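Local atomic coordinates of Alr4995 protein (Nostoc sp., PDB entry 6LRF), a protein that acts as a bifunctional enzyme, an arginine dihydrolase of the guanidino-group modifying (GME) family that is also an ornithine cyclodeaminase. Residues Q360-A365 with G439-R444; I397-Q402 with L417-K422. One frame throughout, in Å; residues are numbered along the deposited sequence.

Contact 1: residues Q360-A365 with G439-R444; sequences QDERDA and GIRTIR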
loop_
_atom_site.group_PDB
_atom_site.type_symbol
_atom_site.label_atom_id
_atom_site.label_comp_id
_atom_site.label_asym_id
_atom_site.label_seq_id
_atom_site.Cartn_x
_atom_site.Cartn_y
_atom_site.Cartn_z
ATOM N N GLN B 360 31.286 -36.999 22.190
ATOM C CA GLN B 360 32.489 -36.889 23.006
ATOM C C GLN B 360 32.971 -35.443 23.098
ATOM O O GLN B 360 33.887 -35.129 23.866
ATOM C CB GLN B 360 33.607 -37.780 22.455
ATOM C CG GLN B 360 33.946 -38.987 23.335
ATOM C CD GLN B 360 34.606 -38.598 24.657
ATOM O OE1 GLN B 360 34.105 -38.931 25.736
ATOM N NE2 GLN B 360 35.733 -37.891 24.575
ATOM N N ASP B 361 32.355 -34.561 22.319
ATOM C CA ASP B 361 32.723 -33.150 22.351
ATOM C C ASP B 361 31.766 -32.338 23.223
ATOM O O ASP B 361 31.940 -31.125 23.389
ATOM C CB ASP B 361 32.772 -32.575 20.936
ATOM C CG ASP B 361 33.872 -33.193 20.099
ATOM O OD1 ASP B 361 34.747 -33.870 20.689
ATOM O OD2 ASP B 361 33.864 -33.001 18.859
ATOM N N GLU B 362 30.762 -33.023 23.772
ATOM C CA GLU B 362 29.833 -32.429 24.724
ATOM C C GLU B 362 30.581 -31.881 25.932
ATOM O O GLU B 362 31.468 -32.539 26.479
ATOM C CB GLU B 362 28.798 -33.460 25.197
ATOM C CG GLU B 362 27.603 -33.683 24.282
ATOM C CD GLU B 362 26.460 -34.413 24.988
ATOM O OE1 GLU B 362 25.454 -34.756 24.328
ATOM O OE2 GLU B 362 26.553 -34.638 26.213
ATOM N N ARG B 363 30.221 -30.676 26.350
ATOM C CA ARG B 363 30.797 -30.081 27.544
ATOM C C ARG B 363 29.718 -29.348 28.334
ATOM O O ARG B 363 28.631 -29.097 27.814
ATOM C CB ARG B 363 31.944 -29.145 27.165
ATOM C CG ARG B 363 33.184 -29.904 26.713
ATOM C CD ARG B 363 34.168 -28.987 26.053
ATOM N NE ARG B 363 34.672 -28.018 27.017
ATOM C CZ ARG B 363 35.281 -26.882 26.694
ATOM N NH1 ARG B 363 35.482 -26.568 25.416
ATOM N NH2 ARG B 363 35.693 -26.060 27.653
ATOM N N ASP B 364 30.013 -29.029 29.592
ATOM C CA ASP B 364 29.089 -28.282 30.443
ATOM C C ASP B 364 29.003 -26.834 29.983
ATOM O O ASP B 364 29.998 -26.268 29.527
ATOM C CB ASP B 364 29.530 -28.332 31.914
ATOM C CG ASP B 364 29.464 -29.738 32.499
ATOM O OD1 ASP B 364 28.814 -30.623 31.892
ATOM O OD2 ASP B 364 30.064 -29.952 33.575
ATOM N N ALA B 365 27.818 -26.238 30.095
ATOM C CA ALA B 365 27.671 -24.816 29.822
ATOM C C ALA B 365 28.537 -24.032 30.804
ATOM O O ALA B 365 28.635 -24.390 31.975
ATOM C CB ALA B 365 26.206 -24.398 29.931
ATOM N N GLY B 439 27.303 -26.457 25.813
ATOM C CA GLY B 439 26.361 -27.153 26.664
ATOM C C GLY B 439 24.945 -26.639 26.541
ATOM O O GLY B 439 24.223 -26.543 27.531
ATOM N N ILE B 440 24.551 -26.300 25.318
ATOM C CA ILE B 440 23.190 -25.842 25.043
ATOM C C ILE B 440 22.668 -26.551 23.807
ATOM O O ILE B 440 23.340 -26.600 22.779
ATOM C CB ILE B 440 23.136 -24.320 24.825
ATOM C CG1 ILE B 440 23.794 -23.584 25.990
ATOM C CG2 ILE B 440 21.671 -23.842 24.643
ATOM C CD1 ILE B 440 24.370 -22.233 25.637
ATOM N N ARG B 441 21.472 -27.111 23.895
ATOM C CA ARG B 441 20.849 -27.680 22.708
ATOM C C ARG B 441 19.361 -27.358 22.707
ATOM O O ARG B 441 18.765 -27.090 23.753
ATOM C CB ARG B 441 21.079 -29.191 22.638
ATOM C CG ARG B 441 20.383 -29.983 23.736
ATOM C CD ARG B 441 20.877 -31.421 23.716
ATOM N NE ARG B 441 20.195 -32.258 24.701
ATOM C CZ ARG B 441 20.602 -33.476 25.058
ATOM N NH1 ARG B 441 19.923 -34.167 25.956
ATOM N NH2 ARG B 441 21.692 -33.994 24.514
ATOM N N THR B 442 18.772 -27.364 21.519
ATOM C CA THR B 442 17.338 -27.176 21.388
ATOM C C THR B 442 16.659 -28.545 21.375
ATOM O O THR B 442 17.303 -29.552 21.092
ATOM C CB THR B 442 16.985 -26.424 20.104
ATOM O OG1 THR B 442 15.620 -26.013 20.155
ATOM C CG2 THR B 442 17.178 -27.336 18.902
ATOM N N ILE B 443 15.367 -28.595 21.683
ATOM C CA ILE B 443 14.646 -29.847 21.528
ATOM C C ILE B 443 13.359 -29.601 20.760
ATOM O O ILE B 443 12.291 -30.052 21.154
ATOM C CB ILE B 443 14.362 -30.535 22.893
ATOM C CG1 ILE B 443 13.897 -29.522 23.949
ATOM C CG2 ILE B 443 15.611 -31.255 23.383
ATOM C CD1 ILE B 443 13.609 -30.132 25.314
ATOM N N ARG B 444 13.477 -28.874 19.657
ATOM C CA ARG B 444 12.370 -28.745 18.722
ATOM C C ARG B 444 12.054 -30.096 18.085
ATOM O O ARG B 444 12.959 -30.815 17.645
ATOM C CB ARG B 444 12.687 -27.725 17.634
ATOM C CG ARG B 444 13.220 -26.423 18.136
ATOM C CD ARG B 444 13.740 -25.579 16.990
ATOM N NE ARG B 444 12.729 -25.359 15.958
ATOM C CZ ARG B 444 12.892 -24.543 14.917
ATOM N NH1 ARG B 444 14.025 -23.864 14.766
ATOM N NH2 ARG B 444 11.921 -24.401 14.028
HETATM O O HOH W 1 23.716 -32.907 22.181
HETATM O O HOH W 2 28.954 -28.306 24.378
#

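Contact 2: residues I397-Q402 with L417-K422; sequences IKVENQ and LLAQCK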
loop_
_atom_site.group_PDB
_atom_site.type_symbol
_atom_site.label_atom_id
_atom_site.label_comp_id
_atom_site.label_asym_id
_atom_site.label_seq_id
_atom_site.Cartn_x
_atom_site.Cartn_y
_atom_site.Cartn_z
ATOM N N ILE B 397 19.545 -30.550 31.379
ATOM C CA ILE B 397 18.467 -29.996 32.196
ATOM C C ILE B 397 17.538 -29.125 31.352
ATOM O O ILE B 397 18.011 -28.237 30.635
ATOM C CB ILE B 397 19.037 -29.111 33.337
ATOM C CG1 ILE B 397 20.060 -29.889 34.166
ATOM C CG2 ILE B 397 17.929 -28.549 34.190
ATOM C CD1 ILE B 397 19.528 -31.200 34.699
ATOM N N LYS B 398 16.230 -29.336 31.466
ATOM C CA LYS B 398 15.255 -28.537 30.714
ATOM C C LYS B 398 15.099 -27.114 31.275
ATOM O O LYS B 398 14.938 -26.927 32.481
ATOM C CB LYS B 398 13.901 -29.260 30.693
ATOM C CG LYS B 398 12.731 -28.443 30.158
ATOM C CD LYS B 398 12.573 -28.544 28.641
ATOM C CE LYS B 398 11.460 -27.604 28.141
ATOM N NZ LYS B 398 10.236 -28.329 27.674
ATOM N N VAL B 399 15.168 -26.110 30.400
ATOM C CA VAL B 399 15.003 -24.717 30.822
ATOM C C VAL B 399 13.504 -24.394 30.979
ATOM O O VAL B 399 12.709 -24.692 30.080
ATOM C CB VAL B 399 15.662 -23.717 29.811
ATOM C CG1 VAL B 399 15.459 -22.264 30.250
ATOM C CG2 VAL B 399 17.148 -24.032 29.616
ATOM N N GLU B 400 13.137 -23.804 32.122
ATOM C CA GLU B 400 11.758 -23.421 32.421
ATOM C C GLU B 400 11.472 -21.947 32.105
ATOM O O GLU B 400 12.396 -21.119 32.052
ATOM C CB GLU B 400 11.441 -23.690 33.892
ATOM C CG GLU B 400 11.368 -25.167 34.234
ATOM C CD GLU B 400 11.076 -25.408 35.704
ATOM O OE1 GLU B 400 10.755 -24.431 36.419
ATOM O OE2 GLU B 400 11.173 -26.577 36.141
ATOM N N ASN B 401 10.188 -21.639 31.899
ATOM C CA ASN B 401 9.712 -20.288 31.605
ATOM C C ASN B 401 10.330 -19.715 30.339
ATOM O O ASN B 401 10.634 -18.520 30.274
ATOM C CB ASN B 401 9.979 -19.347 32.782
ATOM C CG ASN B 401 9.347 -19.840 34.068
ATOM O OD1 ASN B 401 9.970 -19.811 35.125
ATOM N ND2 ASN B 401 8.105 -20.319 33.978
ATOM N N GLN B 402 10.492 -20.571 29.334
ATOM C CA GLN B 402 11.191 -20.198 28.110
ATOM C C GLN B 402 10.568 -18.978 27.447
ATOM O O GLN B 402 9.365 -18.910 27.265
ATOM C CB GLN B 402 11.190 -21.368 27.130
ATOM C CG GLN B 402 12.083 -21.159 25.905
ATOM C CD GLN B 402 13.562 -21.278 26.226
ATOM O OE1 GLN B 402 13.964 -22.122 27.027
ATOM N NE2 GLN B 402 14.380 -20.444 25.587
ATOM N N LEU B 417 18.524 -29.331 40.459
ATOM C CA LEU B 417 18.986 -28.260 39.584
ATOM C C LEU B 417 17.833 -27.572 38.879
ATOM O O LEU B 417 16.979 -28.227 38.307
ATOM C CB LEU B 417 19.946 -28.814 38.537
ATOM C CG LEU B 417 21.393 -28.990 38.953
ATOM C CD1 LEU B 417 22.106 -29.800 37.887
ATOM C CD2 LEU B 417 22.038 -27.625 39.130
ATOM N N LEU B 418 17.817 -26.251 38.913
ATOM C CA LEU B 418 16.793 -25.506 38.209
ATOM C C LEU B 418 17.402 -24.569 37.163
ATOM O O LEU B 418 18.291 -23.767 37.477
ATOM C CB LEU B 418 15.954 -24.707 39.204
ATOM C CG LEU B 418 14.910 -23.796 38.575
ATOM C CD1 LEU B 418 13.868 -24.615 37.790
ATOM C CD2 LEU B 418 14.271 -22.974 39.677
ATOM N N ALA B 419 16.933 -24.691 35.920
ATOM C CA ALA B 419 17.351 -23.790 34.843
ATOM C C ALA B 419 16.157 -22.938 34.438
ATOM O O ALA B 419 15.109 -23.461 34.071
ATOM C CB ALA B 419 17.895 -24.566 33.651
ATOM N N GLN B 420 16.324 -21.627 34.531
ATOM C CA GLN B 420 15.236 -20.668 34.364
ATOM C C GLN B 420 15.584 -19.560 33.386
ATOM O O GLN B 420 16.543 -18.827 33.580
ATOM C CB GLN B 420 14.905 -19.995 35.696
ATOM C CG GLN B 420 13.691 -20.468 36.425
ATOM C CD GLN B 420 13.582 -19.777 37.776
ATOM O OE1 GLN B 420 14.582 -19.610 38.483
ATOM N NE2 GLN B 420 12.378 -19.350 38.128
ATOM N N CYS B 421 14.753 -19.404 32.375
ATOM C CA CYS B 421 14.802 -18.258 31.504
ATOM C C CYS B 421 14.291 -17.001 32.245
ATOM O O CYS B 421 13.171 -16.969 32.753
ATOM C CB CYS B 421 13.964 -18.573 30.282
ATOM S SG CYS B 421 14.256 -17.582 28.907
ATOM N N LYS B 422 15.124 -15.977 32.328
ATOM C CA LYS B 422 14.753 -14.744 33.020
ATOM C C LYS B 422 15.078 -13.562 32.141
ATOM O O LYS B 422 16.124 -13.546 31.492
ATOM C CB LYS B 422 15.499 -14.597 34.348
ATOM C CG LYS B 422 15.087 -15.553 35.462
ATOM C CD LYS B 422 15.937 -15.268 36.681
ATOM C CE LYS B 422 15.203 -15.455 37.992
ATOM N NZ LYS B 422 15.834 -14.597 39.067
HETATM O O HOH W 3 15.205 -26.937 34.998
HETATM O O HOH W 4 10.790 -15.912 31.484
HETATM O O HOH W 5 11.964 -17.367 35.103
#

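Contact 1: residues Q360-A365 with G439-R444
Charge and water join the side chains here. The extended chains of Glu362 and Arg441 cross obliquely and meet tip to tip, Glu362 OE1 lying 3.8 Å from Arg441 NH2 in a long salt bridge, with carboxylate and guanidinium planes 75° apart. A water at the guanidinium edge, in its plane, bridges the pair: it accepts from Arg441 NH2 at 3.3 Å and donates weakly to Glu362 OE1. Both ends have stronger partners beyond the pair. Glu362 OE2 takes the indole NE1 of Trp396 and a salt bridge from Arg391, while Arg441 NE pairs with Glu389 and its guanidinium makes a cation-pi contact with Trp396.

Backbone packing dominates at Gly439. Its CA sits 3.2 Å from Arg363 O, and the methyl CB of Ala365 is 3.8 Å from Gly439 O. With phi at 64° and the main chain of 363-365 packed against its CA, the position suits glycine. A second water accepts from Gly439 N at 2.9 Å and, weakly, from Arg363 N, bridging the two main chains.

The loop 360-365, leading into strand 366-369, thus meets the start of strand 440-442, with strand 388-392 linking them: Arg391 hydrogen-bonds through its backbone to both Ala365 and Gly439, and Ile434 of strand 432-435 packs against Ala365 and Ile440.

Contact 2: residues I397-Q402 with L417-K422
Strands 397-400 and 417-422 run parallel in sense, their short axes 4.5 Å apart at closest and turned by 36°. Two backbone bonds bracket Gln420: Glu400 N donates to Ala419 O at 2.8 Å, almost straight at 174° although the donor stands above the carbonyl plane, and Cys421 N donates to Glu400 O at 2.9 Å, nearly along the C=O axis. Toward Ile397 a water takes over, donating to Lys398 O and accepting from Ala419 N. Past Glu400 two more waters donate to Cys421 O, one also reaching Asn401 O and the other Asn401 OD1.

The apolar packing centres on Ala419 CB, which meets Ile397 CG2 at 4.0 Å and Val399 CG2 at 4.1 Å. Val399 CG1, anti to its backbone N, reaches on to Cys421 CB, and Ile397 CG1 touches Leu417 CD1. Cys421 CB also presses on Asn401 O, 3.3 Å away. Extended Glu400 crosses Leu418 at about a right angle, laying its carboxylate against CD1, with Glu400 OE1 3.4 Å from Leu418 CD1. Asn401 and Gln420 lie side by side, amide planes 48° apart.

This is the parallel pair of an otherwise antiparallel mixed sheet, flanked by strand 388-392 (backbone bonding of Val399 with Thr388) and strand 407-413 (Gln420 with Ala409). Direct bonding between the pair is concentrated around Glu400, and water extends it at both ends. Val399, Ala419 and Cys421 are buried, whereas Glu400 is exposed, so its carboxylate is probably hydrated, even with Leu418 CD1 against it.

In the fold
Both contacts reach one mixed sheet, with centres about 14 Å apart. Along the chain the order is 360-365, 397-402, 417-422 and 439-444, so the whole of contact 2 falls between the two halves of contact 1. Across the sheet, strand 388-392 lies between strand 395-400 of contact 2 and strand 440-442 of contact 1, outermost within this chain. The two contacts touch directly where Ile443 CD1 packs on Lys398 CD at 3.8 Å. Contact 1 brings together two segments separated by 73 residues that contain strands but no helix, whereas contact 2 joins interior strands, giving a compact all-beta unit distinct from the later parallel sheet of the Rossmann-fold region.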